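Local coordinates for protein predicted protease of the collagenase family (Methanopyrus kandleri, PDB 5D88) that binds zinc and probably cleaves peptide bonds as a TIM-barrel member of the U32 peptidase family, at residues H32-V37 with V70-D75; C91-P96 with P123-V128; Y108-L113 with T131-T136; S176-R179 with E185-T188; I193-P198 with F202-F207. One frame throughout, in Å; residues are numbered along the deposited sequence. Where two conformers were deposited one is given.

Contact 1 of 5, residues H32-V37 with V70-D75; sequences HHLDTV and VDVAKD
L34 meets helix 63-75 through its two methyl groups. CD2 does most of the touching: it lies 3.5 Å from V72 CG1 and 3.7 Å from V72 CB, and the two side chains run at a slant to each other. The other methyl, CD1, turns to the next residue and stops 4.3 Å from A73 CB, so the leucine sits over two successive residues of the helix. With CG anti to the backbone N (chi1 -178°), L34 sends its fork straight out from the short helix 31-34. V72 answers with CG1, the branch that is likewise anti to its own backbone N. Outside this pair, I44 of strand 43-47 lies against both L34 and A73, and L78 adds to the packing round L34.

Several bonds hold the backbone round L34. A type I turn runs from L34 to V37, closed by V37 N to L34 O. H33 O takes both T36 N and T36 OG1, the hydroxyl approaching in the carbonyl plane at 2.9 Å. Nearer the surface, D35 OD1 makes salt bridges with R31 and with R76, just past the end of helix 63-75. Between the two segments the contact is wholly apolar, so shape and burial hold it, while the charged link from D35 to R31 and R76 lies on the exposed side.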
# COMPACT_ATOMS: atom_id res chain seq x y z
N HIS A 32 -25.13 -7.37 -17.73
CA HIS A 32 -25.24 -8.76 -18.16
C HIS A 32 -24.75 -9.72 -17.08
O HIS A 32 -25.32 -10.80 -16.89
CB HIS A 32 -24.47 -8.98 -19.46
CG HIS A 32 -24.39 -10.41 -19.87
ND1 HIS A 32 -25.49 -11.12 -20.31
CD2 HIS A 32 -23.35 -11.28 -19.88
CE1 HIS A 32 -25.12 -12.36 -20.59
NE2 HIS A 32 -23.83 -12.48 -20.34
N HIS A 33 -23.66 -9.37 -16.39
CA HIS A 33 -23.11 -10.16 -15.29
C HIS A 33 -24.17 -10.42 -14.22
O HIS A 33 -24.14 -11.47 -13.56
CB HIS A 33 -21.91 -9.40 -14.70
CG HIS A 33 -20.94 -10.22 -13.90
ND1 HIS A 33 -20.03 -9.64 -13.04
CD2 HIS A 33 -20.70 -11.55 -13.86
CE1 HIS A 33 -19.29 -10.58 -12.48
NE2 HIS A 33 -19.67 -11.75 -12.97
N LEU A 34 -25.09 -9.48 -14.03
CA LEU A 34 -26.13 -9.61 -13.01
C LEU A 34 -26.99 -10.84 -13.24
O LEU A 34 -27.44 -11.48 -12.29
CB LEU A 34 -27.00 -8.36 -12.98
CG LEU A 34 -28.12 -8.30 -11.94
CD1 LEU A 34 -27.55 -8.47 -10.53
CD2 LEU A 34 -28.91 -6.97 -12.04
N ASP A 35 -27.24 -11.18 -14.51
CA ASP A 35 -28.11 -12.31 -14.82
C ASP A 35 -27.52 -13.65 -14.41
O ASP A 35 -28.24 -14.64 -14.40
CB ASP A 35 -28.42 -12.35 -16.32
CG ASP A 35 -29.38 -11.26 -16.77
OD1 ASP A 35 -29.91 -10.49 -15.93
OD2 ASP A 35 -29.62 -11.18 -17.99
N THR A 36 -26.22 -13.71 -14.09
CA THR A 36 -25.57 -14.95 -13.69
C THR A 36 -25.50 -15.12 -12.17
O THR A 36 -25.10 -16.19 -11.69
CB THR A 36 -24.15 -15.01 -14.26
OG1 THR A 36 -23.27 -14.21 -13.46
CG2 THR A 36 -24.13 -14.52 -15.72
N VAL A 37 -25.88 -14.11 -11.42
CA VAL A 37 -25.87 -14.21 -9.96
C VAL A 37 -26.92 -15.24 -9.54
O VAL A 37 -28.07 -15.16 -9.99
CB VAL A 37 -26.17 -12.85 -9.34
CG1 VAL A 37 -26.34 -12.98 -7.81
CG2 VAL A 37 -25.06 -11.88 -9.69
N VAL A 70 -27.95 -1.42 -10.23
CA VAL A 70 -28.51 -1.30 -8.89
C VAL A 70 -30.03 -1.37 -8.94
O VAL A 70 -30.66 -2.03 -8.10
CB VAL A 70 -28.01 -0.01 -8.21
CG1 VAL A 70 -28.70 0.20 -6.89
CG2 VAL A 70 -26.50 -0.08 -7.99
N ASP A 71 -30.65 -0.71 -9.93
CA ASP A 71 -32.10 -0.77 -10.07
C ASP A 71 -32.59 -2.21 -10.23
O ASP A 71 -33.50 -2.65 -9.52
CB ASP A 71 -32.56 0.04 -11.28
CG ASP A 71 -32.38 1.52 -11.08
OD1 ASP A 71 -32.19 1.94 -9.91
OD2 ASP A 71 -32.45 2.25 -12.09
N VAL A 72 -32.02 -2.93 -11.19
CA VAL A 72 -32.49 -4.28 -11.47
C VAL A 72 -32.22 -5.20 -10.29
O VAL A 72 -33.03 -6.06 -9.95
CB VAL A 72 -31.85 -4.80 -12.77
CG1 VAL A 72 -32.23 -6.25 -13.03
CG2 VAL A 72 -32.28 -3.94 -13.94
N ALA A 73 -31.06 -5.04 -9.63
CA ALA A 73 -30.75 -5.88 -8.47
C ALA A 73 -31.78 -5.69 -7.35
O ALA A 73 -32.20 -6.66 -6.71
CB ALA A 73 -29.34 -5.57 -7.97
N LYS A 74 -32.19 -4.45 -7.09
CA LYS A 74 -33.21 -4.23 -6.08
C LYS A 74 -34.54 -4.83 -6.49
O LYS A 74 -35.25 -5.40 -5.65
CB LYS A 74 -33.36 -2.74 -5.81
CG LYS A 74 -32.21 -2.14 -5.06
CD LYS A 74 -32.31 -0.62 -5.07
CE LYS A 74 -31.22 0.04 -4.26
NZ LYS A 74 -31.64 0.23 -2.85
N ASP A 75 -34.91 -4.72 -7.77
CA ASP A 75 -36.13 -5.36 -8.24
C ASP A 75 -36.14 -6.84 -7.91
O ASP A 75 -37.18 -7.41 -7.58
CB ASP A 75 -36.28 -5.16 -9.75
CG ASP A 75 -36.91 -3.84 -10.11
OD1 ASP A 75 -36.77 -2.88 -9.33
OD2 ASP A 75 -37.56 -3.78 -11.17

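Contact 2 of 5, residues C91-P96 with P123-V128; sequences CEHLSP and PYLVEV
H93 stands on a short 3-10 turn, and its CA comes within 9.0 Å of the CA of Y124 in the first turn of helix 123-132. The gap is bridged by an edge-to-face, T-shaped aromatic pair: the tyrosine edge points into the imidazole face, with planes at 74° and the ring centroids of H93 and Y124 4.9 Å apart. Y124 CD2 sits over the middle of the imidazole, 3.7 Å from H93 CE1. What brings the tyrosine edge there is a CG anti to the backbone N (chi1 -179°), while V128 CG2, one helical turn on, lies over one face of the phenol ring.

In this TIM barrel the loop after strand 79-83 also carries C88, a zinc ligand, and the H93 side chain lies about 10 Å from the bound zinc ion. H93 NE2 is hydrogen-bonded to D122, which also takes the backbone N of Y124 and thereby ties imidazole and helix start to one carboxylate. With an alanine here, D122 would probably lose this partner and the Y124 edge the ring face it points into. L125 adds a lighter touch, its CD1 4.2 Å from H93 CE1, and Y225 of the second subunit packs on the imidazole as well.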
# COMPACT_ATOMS: atom_id res chain seq x y z
N CYS A 91 -3.52 13.34 -2.96
CA CYS A 91 -3.54 14.45 -2.02
C CYS A 91 -4.95 14.93 -1.70
O CYS A 91 -5.11 16.01 -1.13
CB CYS A 91 -2.71 15.61 -2.57
SG CYS A 91 -0.90 15.37 -2.42
N GLU A 92 -5.98 14.16 -2.05
CA GLU A 92 -7.33 14.67 -1.84
C GLU A 92 -7.57 15.04 -0.37
O GLU A 92 -8.18 16.08 -0.08
CB GLU A 92 -8.36 13.64 -2.30
CG GLU A 92 -9.19 14.15 -3.46
CD GLU A 92 -9.92 13.04 -4.21
OE1 GLU A 92 -10.46 12.13 -3.55
OE2 GLU A 92 -9.96 13.10 -5.46
N HIS A 93 -7.10 14.21 0.56
CA HIS A 93 -7.36 14.46 1.98
C HIS A 93 -6.64 15.70 2.49
O HIS A 93 -6.99 16.21 3.56
CB HIS A 93 -6.96 13.22 2.81
CG HIS A 93 -7.68 11.95 2.43
ND1 HIS A 93 -8.92 11.94 1.83
CD2 HIS A 93 -7.32 10.64 2.56
CE1 HIS A 93 -9.30 10.69 1.61
NE2 HIS A 93 -8.36 9.88 2.06
N LEU A 94 -5.64 16.20 1.75
CA LEU A 94 -4.85 17.33 2.22
C LEU A 94 -5.48 18.68 1.92
O LEU A 94 -5.07 19.68 2.53
CB LEU A 94 -3.46 17.29 1.59
CG LEU A 94 -2.69 16.00 1.85
CD1 LEU A 94 -1.37 16.03 1.09
CD2 LEU A 94 -2.46 15.78 3.34
N SER A 95 -6.42 18.74 0.99
CA SER A 95 -6.99 20.02 0.59
C SER A 95 -8.26 20.30 1.38
O SER A 95 -8.94 19.38 1.84
CB SER A 95 -7.33 20.01 -0.90
OG SER A 95 -7.96 18.80 -1.28
N PRO A 96 -8.63 21.57 1.56
CA PRO A 96 -9.90 21.84 2.26
C PRO A 96 -11.09 21.30 1.48
O PRO A 96 -12.09 20.93 2.11
CB PRO A 96 -9.93 23.36 2.38
CG PRO A 96 -9.11 23.84 1.22
CD PRO A 96 -8.03 22.81 1.03
N PRO A 123 -8.86 3.83 5.83
CA PRO A 123 -9.33 4.02 7.20
C PRO A 123 -10.10 5.31 7.43
O PRO A 123 -11.00 5.39 8.28
CB PRO A 123 -8.03 4.02 8.01
CG PRO A 123 -7.02 3.42 7.19
CD PRO A 123 -7.41 3.56 5.76
N TYR A 124 -9.73 6.36 6.71
CA TYR A 124 -10.44 7.62 6.89
C TYR A 124 -11.88 7.50 6.40
O TYR A 124 -12.80 8.05 7.02
CB TYR A 124 -9.67 8.72 6.17
CG TYR A 124 -10.24 10.10 6.25
CD1 TYR A 124 -10.64 10.65 7.46
CD2 TYR A 124 -10.33 10.89 5.11
CE1 TYR A 124 -11.12 11.96 7.52
CE2 TYR A 124 -10.82 12.18 5.17
CZ TYR A 124 -11.21 12.70 6.37
OH TYR A 124 -11.69 13.98 6.41
N LEU A 125 -12.09 6.80 5.27
CA LEU A 125 -13.44 6.58 4.78
C LEU A 125 -14.25 5.73 5.75
O LEU A 125 -15.45 5.95 5.91
CB LEU A 125 -13.43 5.91 3.41
CG LEU A 125 -13.55 6.85 2.25
CD1 LEU A 125 -12.38 7.85 2.27
CD2 LEU A 125 -13.60 6.03 0.99
N VAL A 126 -13.63 4.70 6.33
CA VAL A 126 -14.31 3.89 7.34
C VAL A 126 -14.87 4.80 8.42
O VAL A 126 -16.03 4.69 8.83
CB VAL A 126 -13.35 2.85 7.94
CG1 VAL A 126 -14.00 2.12 9.12
CG2 VAL A 126 -12.91 1.83 6.88
N GLU A 127 -14.02 5.70 8.92
CA GLU A 127 -14.41 6.56 10.03
C GLU A 127 -15.55 7.50 9.64
O GLU A 127 -16.52 7.67 10.39
CB GLU A 127 -13.17 7.32 10.50
CG GLU A 127 -13.28 7.97 11.85
CD GLU A 127 -11.94 8.51 12.29
OE1 GLU A 127 -11.23 9.14 11.46
OE2 GLU A 127 -11.57 8.29 13.45
N VAL A 128 -15.43 8.14 8.48
CA VAL A 128 -16.47 9.08 8.06
C VAL A 128 -17.79 8.35 7.81
O VAL A 128 -18.86 8.83 8.22
CB VAL A 128 -16.02 9.87 6.81
CG1 VAL A 128 -17.14 10.76 6.31
CG2 VAL A 128 -14.79 10.74 7.11

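Contact 3 of 5, residues Y108-L113 with T131-T136; sequences YLASDL and TEYDLT
A110 CB touches both Y133 and L135, 3.8 Å from Y133 CD2 and 3.9 Å from L135 CD1. These residues join helix 98-113 to the link between helix 123-132 and strand 136-139 of the TIM barrel. The packed part is small, a single methyl group set obliquely against the Y133 ring and against a leucine methyl. L135 continues it inward, reaching V118 of strand 117-120.

On the outer side the link is looser. Y133 is where the chain leaves helical geometry, and the neighbouring E132 and D134 are exposed, as is S111 on the helix opposite. The phenol ring leans back along helix 98-113, with CG anti to the carbonyl carbon (chi1 -67°), and its hydroxyl is hydrogen-bonded to D107 and R103. A110 itself lies within a wider, pi-type turn of the helix, where Y108 O accepts both D112 N and L113 N, the latter at 2.9 Å.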
# COMPACT_ATOMS: atom_id res chain seq x y z
N TYR A 108 -24.02 10.54 -2.65
CA TYR A 108 -24.43 9.87 -3.87
C TYR A 108 -24.71 8.39 -3.60
O TYR A 108 -25.76 7.87 -3.97
CB TYR A 108 -23.34 10.04 -4.92
CG TYR A 108 -23.53 9.16 -6.11
CD1 TYR A 108 -24.57 9.39 -7.01
CD2 TYR A 108 -22.69 8.08 -6.33
CE1 TYR A 108 -24.75 8.57 -8.10
CE2 TYR A 108 -22.86 7.25 -7.43
CZ TYR A 108 -23.90 7.50 -8.31
OH TYR A 108 -24.09 6.69 -9.39
N LEU A 109 -23.81 7.72 -2.89
CA LEU A 109 -24.02 6.31 -2.57
C LEU A 109 -25.25 6.12 -1.69
O LEU A 109 -26.07 5.23 -1.95
CB LEU A 109 -22.78 5.75 -1.88
CG LEU A 109 -21.50 5.81 -2.69
CD1 LEU A 109 -20.38 5.23 -1.86
CD2 LEU A 109 -21.64 5.04 -3.99
N ALA A 110 -25.38 6.94 -0.64
CA ALA A 110 -26.40 6.72 0.37
C ALA A 110 -27.79 7.13 -0.11
O ALA A 110 -28.78 6.47 0.22
CB ALA A 110 -26.05 7.49 1.66
N SER A 111 -27.88 8.23 -0.86
CA SER A 111 -29.17 8.87 -1.12
C SER A 111 -29.61 8.83 -2.57
O SER A 111 -30.81 8.93 -2.83
CB SER A 111 -29.12 10.33 -0.65
OG SER A 111 -28.82 10.37 0.72
N ASP A 112 -28.67 8.72 -3.51
CA ASP A 112 -29.00 8.63 -4.93
C ASP A 112 -29.06 7.17 -5.38
O ASP A 112 -30.12 6.68 -5.78
CB ASP A 112 -27.95 9.42 -5.73
CG ASP A 112 -28.38 9.71 -7.16
OD1 ASP A 112 -29.17 8.93 -7.72
OD2 ASP A 112 -27.92 10.73 -7.73
N LEU A 113 -27.93 6.46 -5.29
CA LEU A 113 -27.93 5.03 -5.58
C LEU A 113 -28.72 4.25 -4.53
O LEU A 113 -29.31 3.21 -4.85
CB LEU A 113 -26.51 4.47 -5.62
CG LEU A 113 -25.66 4.64 -6.85
CD1 LEU A 113 -24.37 3.83 -6.63
CD2 LEU A 113 -26.39 4.14 -8.08
N THR A 131 -19.39 7.27 11.17
CA THR A 131 -19.83 8.39 11.98
C THR A 131 -21.04 9.10 11.39
O THR A 131 -21.97 9.45 12.13
CB THR A 131 -18.67 9.36 12.18
OG1 THR A 131 -17.64 8.69 12.89
CG2 THR A 131 -19.10 10.56 12.99
N GLU A 132 -21.05 9.34 10.08
CA GLU A 132 -22.02 10.26 9.49
C GLU A 132 -23.15 9.60 8.70
O GLU A 132 -24.12 10.30 8.35
CB GLU A 132 -21.28 11.26 8.57
CG GLU A 132 -20.15 12.04 9.26
CD GLU A 132 -20.63 12.95 10.37
OE1 GLU A 132 -21.85 13.04 10.58
OE2 GLU A 132 -19.79 13.57 11.05
N TYR A 133 -23.05 8.31 8.40
CA TYR A 133 -24.02 7.61 7.57
C TYR A 133 -24.57 6.41 8.33
O TYR A 133 -24.13 6.10 9.44
CB TYR A 133 -23.39 7.20 6.22
CG TYR A 133 -23.08 8.43 5.40
CD1 TYR A 133 -21.89 9.11 5.59
CD2 TYR A 133 -24.00 8.95 4.49
CE1 TYR A 133 -21.61 10.27 4.89
CE2 TYR A 133 -23.72 10.10 3.78
CZ TYR A 133 -22.52 10.76 3.99
OH TYR A 133 -22.21 11.93 3.33
N ASP A 134 -25.55 5.76 7.73
CA ASP A 134 -26.22 4.59 8.29
C ASP A 134 -26.19 3.45 7.28
O ASP A 134 -27.20 2.82 6.97
CB ASP A 134 -27.65 4.92 8.68
CG ASP A 134 -28.32 3.81 9.43
OD1 ASP A 134 -27.62 3.01 10.08
OD2 ASP A 134 -29.57 3.74 9.39
N LEU A 135 -25.02 3.22 6.72
CA LEU A 135 -24.74 2.17 5.76
C LEU A 135 -23.89 1.10 6.43
O LEU A 135 -23.17 1.38 7.40
CB LEU A 135 -23.99 2.74 4.54
CG LEU A 135 -24.67 3.86 3.78
CD1 LEU A 135 -23.76 4.51 2.75
CD2 LEU A 135 -25.89 3.31 3.11
N THR A 136 -23.95 -0.13 5.90
CA THR A 136 -23.02 -1.17 6.33
C THR A 136 -21.61 -0.79 5.88
O THR A 136 -21.39 -0.56 4.69
CB THR A 136 -23.39 -2.53 5.74
OG1 THR A 136 -24.75 -2.84 6.01
CG2 THR A 136 -22.53 -3.63 6.34

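Contact 4 of 5, residues S176-R179 with E185-T188; sequences SAIR and ELRT
L186 CD1 lies over one face of the R179 guanidinium, 3.8 Å from its plane and over its centre. The arginine gets there by bending: CG is anti to the carbonyl carbon (chi1 -75°), and the chain turns sharply at chi2 (-123°), which folds it back over the leucine. Its aliphatic part joins in, with R179 CG 3.7 Å from L186 CD1. The two side chains run past each other in opposite directions, and NH1 comes 3.9 Å from L186 CG. L186 CD2 meets the second neighbour, I178, whose CG2 branch is 4.0 Å away; this branch stands anti to the isoleucine backbone N, while CG1 takes the place beside that nitrogen.

Helix 172-181 and strand 185-190 are the last two elements of a beta-alpha-beta unit that starts with strand 161-163, so this is the helix packing on the barrel wall next to its own strand. L186 points outward to the helix, whereas R187 points the other way, where it makes a cation-pi contact with W25 and bridges to E244. The N-H groups of R179 have partners as well: NH1 makes a salt bridge to D243, whose OD2 also accepts L186 N, and NH2 bonds to L241 O.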
# COMPACT_ATOMS: atom_id res chain seq x y z
N SER A 176 -9.37 -17.49 13.90
CA SER A 176 -9.83 -17.59 15.29
C SER A 176 -9.22 -16.51 16.15
O SER A 176 -9.89 -15.96 17.03
CB SER A 176 -9.48 -18.95 15.87
OG SER A 176 -10.50 -19.86 15.57
N ALA A 177 -7.93 -16.22 15.95
CA ALA A 177 -7.29 -15.16 16.70
C ALA A 177 -7.96 -13.82 16.44
O ALA A 177 -8.10 -13.00 17.35
CB ALA A 177 -5.80 -15.09 16.33
N ILE A 178 -8.39 -13.57 15.20
CA ILE A 178 -9.11 -12.34 14.89
C ILE A 178 -10.47 -12.32 15.60
O ILE A 178 -10.84 -11.32 16.22
CB ILE A 178 -9.26 -12.15 13.37
CG1 ILE A 178 -7.89 -11.79 12.75
CG2 ILE A 178 -10.25 -11.04 13.06
CD1 ILE A 178 -7.80 -11.92 11.22
N ARG A 179 -11.21 -13.43 15.53
CA ARG A 179 -12.50 -13.51 16.21
C ARG A 179 -12.39 -13.28 17.71
O ARG A 179 -13.31 -12.71 18.32
CB ARG A 179 -13.13 -14.88 15.99
CG ARG A 179 -13.69 -15.07 14.64
CD ARG A 179 -15.14 -15.43 14.73
NE ARG A 179 -15.60 -15.84 13.42
CZ ARG A 179 -16.46 -15.16 12.67
NH1 ARG A 179 -17.00 -14.02 13.10
NH2 ARG A 179 -16.78 -15.63 11.48
N GLU A 185 -18.55 -8.80 11.95
CA GLU A 185 -18.69 -9.92 11.05
C GLU A 185 -17.41 -10.07 10.24
O GLU A 185 -16.76 -9.09 9.89
CB GLU A 185 -19.88 -9.69 10.10
CG GLU A 185 -21.19 -9.45 10.81
CD GLU A 185 -21.64 -10.64 11.59
OE1 GLU A 185 -21.95 -11.65 10.95
OE2 GLU A 185 -21.69 -10.56 12.84
N LEU A 186 -17.06 -11.31 9.92
CA LEU A 186 -15.90 -11.57 9.08
C LEU A 186 -16.33 -12.12 7.73
O LEU A 186 -17.14 -13.06 7.64
CB LEU A 186 -14.93 -12.53 9.74
CG LEU A 186 -14.36 -12.03 11.05
CD1 LEU A 186 -13.45 -13.09 11.57
CD2 LEU A 186 -13.61 -10.71 10.90
N ARG A 187 -15.76 -11.54 6.68
CA ARG A 187 -16.01 -11.91 5.30
C ARG A 187 -14.74 -12.48 4.68
O ARG A 187 -13.63 -12.06 5.02
CB ARG A 187 -16.46 -10.68 4.51
CG ARG A 187 -16.72 -10.89 3.03
CD ARG A 187 -17.12 -9.57 2.34
NE ARG A 187 -18.51 -9.22 2.56
CZ ARG A 187 -19.18 -8.29 1.88
NH1 ARG A 187 -18.58 -7.61 0.90
NH2 ARG A 187 -20.44 -8.05 2.17
N THR A 188 -14.93 -13.43 3.77
CA THR A 188 -13.86 -13.98 2.95
C THR A 188 -14.14 -13.69 1.49
O THR A 188 -15.28 -13.81 1.03
CB THR A 188 -13.71 -15.49 3.17
OG1 THR A 188 -12.72 -16.00 2.28
CG2 THR A 188 -15.03 -16.22 2.92

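Contact 5 of 5, residues I193-P198 with F202-F207; sequences ITFRDP and FERNLF. With ACT (acetate ion), chain C.
R204 reaches from helix 200-213 to the backbone of I193. From CB, CG goes anti to the carbonyl carbon (chi1 -68°) and the chain then runs extended to NE. NE makes a weak bond of 3.3 Å to OXT of an acetate ion, probably from the crystallisation liquor. NH2 serves two acceptors, acetate O at 2.9 Å and I193 O at 2.8 Å, and lies 3.6 Å from I193 CB. I193 O lies near the guanidinium plane, but the N-H comes from above the carbonyl plane in a bent bond (141°). NH1 lies at the edge of the F195 ring, 4.2 Å from F195 CD1; that ring also meets F195 of the second subunit.

The acetate is also held by I193 N at 2.8 Å, nearly straight, and by H141 and L56 N. A leucine in place of R204 would probably leave I193 O without this donor and the anion without its positive partner. The R204 side chain is about 9 Å from those of the zinc ligands C88 and H209, so the acetate marks an anion pocket near the metal. I193 belongs to the short strand 192-193, antiparallel to strand 233-234, and the turn T194-D197 leads on into helix 200-213.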
# COMPACT_ATOMS: atom_id res chain seq x y z
N ILE A 193 -6.79 -11.61 -4.74
CA ILE A 193 -5.33 -11.64 -4.61
C ILE A 193 -4.95 -11.33 -3.17
O ILE A 193 -5.55 -10.47 -2.53
CB ILE A 193 -4.70 -10.64 -5.59
CG1 ILE A 193 -5.03 -11.03 -7.03
CG2 ILE A 193 -3.18 -10.58 -5.43
CD1 ILE A 193 -4.97 -9.86 -7.92
N THR A 194 -3.99 -12.08 -2.64
CA THR A 194 -3.46 -11.82 -1.31
C THR A 194 -2.37 -10.76 -1.35
O THR A 194 -1.61 -10.66 -2.32
CB THR A 194 -2.89 -13.09 -0.67
OG1 THR A 194 -2.19 -12.74 0.52
CG2 THR A 194 -1.94 -13.83 -1.58
N PHE A 195 -2.31 -9.96 -0.29
CA PHE A 195 -1.25 -8.99 -0.14
C PHE A 195 0.12 -9.64 -0.05
O PHE A 195 1.13 -8.94 -0.19
CB PHE A 195 -1.54 -8.13 1.11
CG PHE A 195 -0.87 -6.82 1.08
CD1 PHE A 195 -1.48 -5.74 0.45
CD2 PHE A 195 0.35 -6.64 1.70
CE1 PHE A 195 -0.89 -4.50 0.44
CE2 PHE A 195 0.98 -5.40 1.67
CZ PHE A 195 0.35 -4.33 1.04
N ARG A 196 0.19 -10.97 0.16
CA ARG A 196 1.45 -11.69 0.06
C ARG A 196 2.02 -11.68 -1.35
O ARG A 196 3.21 -11.97 -1.52
CB ARG A 196 1.25 -13.13 0.53
CG ARG A 196 1.04 -13.21 2.03
CD ARG A 196 0.93 -14.60 2.54
NE ARG A 196 0.64 -14.54 3.97
CZ ARG A 196 0.41 -15.60 4.75
NH1 ARG A 196 0.43 -16.84 4.25
NH2 ARG A 196 0.15 -15.42 6.04
N ASP A 197 1.19 -11.37 -2.35
CA ASP A 197 1.66 -11.20 -3.71
C ASP A 197 2.71 -10.10 -3.74
O ASP A 197 2.49 -9.01 -3.19
CB ASP A 197 0.46 -10.85 -4.62
CG ASP A 197 0.83 -10.59 -6.06
OD1 ASP A 197 1.39 -9.52 -6.36
OD2 ASP A 197 0.51 -11.44 -6.92
N PRO A 198 3.83 -10.30 -4.41
CA PRO A 198 4.94 -9.33 -4.26
C PRO A 198 4.63 -7.90 -4.71
O PRO A 198 5.21 -6.95 -4.17
CB PRO A 198 6.04 -9.95 -5.12
CG PRO A 198 5.30 -10.85 -6.12
CD PRO A 198 4.20 -11.44 -5.28
N PHE A 202 1.29 -2.24 -5.05
CA PHE A 202 1.58 -1.17 -5.99
C PHE A 202 0.59 -1.16 -7.14
O PHE A 202 0.18 -0.09 -7.61
CB PHE A 202 3.02 -1.34 -6.50
CG PHE A 202 4.03 -1.36 -5.38
CD1 PHE A 202 4.48 -0.17 -4.84
CD2 PHE A 202 4.47 -2.56 -4.84
CE1 PHE A 202 5.38 -0.16 -3.80
CE2 PHE A 202 5.37 -2.57 -3.77
CZ PHE A 202 5.83 -1.37 -3.25
N GLU A 203 0.20 -2.35 -7.61
CA GLU A 203 -0.73 -2.44 -8.72
C GLU A 203 -2.12 -1.96 -8.33
O GLU A 203 -2.80 -1.29 -9.11
CB GLU A 203 -0.75 -3.86 -9.26
CG GLU A 203 -1.55 -4.01 -10.54
CD GLU A 203 -1.45 -5.39 -11.14
OE1 GLU A 203 -1.21 -6.36 -10.39
OE2 GLU A 203 -1.62 -5.50 -12.37
N ARG A 204 -2.55 -2.27 -7.10
CA ARG A 204 -3.83 -1.78 -6.63
C ARG A 204 -3.82 -0.27 -6.40
O ARG A 204 -4.83 0.39 -6.65
CB ARG A 204 -4.23 -2.50 -5.35
CG ARG A 204 -4.54 -3.95 -5.56
CD ARG A 204 -5.05 -4.44 -4.29
NE ARG A 204 -5.52 -5.80 -4.34
CZ ARG A 204 -5.29 -6.69 -3.38
NH1 ARG A 204 -4.57 -6.36 -2.30
NH2 ARG A 204 -5.79 -7.90 -3.50
N ASN A 205 -2.68 0.29 -5.97
CA ASN A 205 -2.56 1.74 -5.93
C ASN A 205 -2.76 2.33 -7.32
O ASN A 205 -3.44 3.35 -7.48
CB ASN A 205 -1.18 2.15 -5.39
CG ASN A 205 -1.05 2.04 -3.86
OD1 ASN A 205 -2.04 1.93 -3.12
ND2 ASN A 205 0.19 2.15 -3.39
N LEU A 206 -2.14 1.71 -8.33
CA LEU A 206 -2.27 2.19 -9.70
C LEU A 206 -3.73 2.17 -10.16
O LEU A 206 -4.24 3.15 -10.70
CB LEU A 206 -1.42 1.34 -10.64
CG LEU A 206 -1.47 1.73 -12.13
CD1 LEU A 206 -0.87 3.10 -12.38
CD2 LEU A 206 -0.77 0.63 -12.97
N PHE A 207 -4.42 1.04 -9.98
CA PHE A 207 -5.80 0.99 -10.43
C PHE A 207 -6.70 1.93 -9.62
O PHE A 207 -7.70 2.43 -10.14
CB PHE A 207 -6.34 -0.44 -10.38
CG PHE A 207 -6.04 -1.23 -11.60
CD1 PHE A 207 -4.76 -1.68 -11.84
CD2 PHE A 207 -7.04 -1.51 -12.52
CE1 PHE A 207 -4.48 -2.43 -12.98
CE2 PHE A 207 -6.78 -2.27 -13.67
CZ PHE A 207 -5.48 -2.72 -13.90
C ACT C . -8.01 -8.45 -6.37
O ACT C . -7.83 -9.03 -5.27
OXT ACT C . -7.64 -7.26 -6.44
CH3 ACT C . -8.62 -9.16 -7.55

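In the fold
From the N terminus, contact 1 comes first, closing the loop that runs through strand 43-47 and tying helix 31-34 to helix 63-75. Contacts 2 and 3 follow and cross: their segments alternate along the chain and both use helix 123-132, contact 2 at its start beside the loop after strand 79-83, contact 3 at its end beside helix 98-113. Contact 3 also touches contact 1 through L113 against V70 and K74. Contacts 4 and 5 come later in series, each closing a short loop: contact 4 packs helix 172-181 on strand 185-190, contact 5 joins strand 192-193 to helix 200-213. Contacts 2 and 5 both face the second subunit.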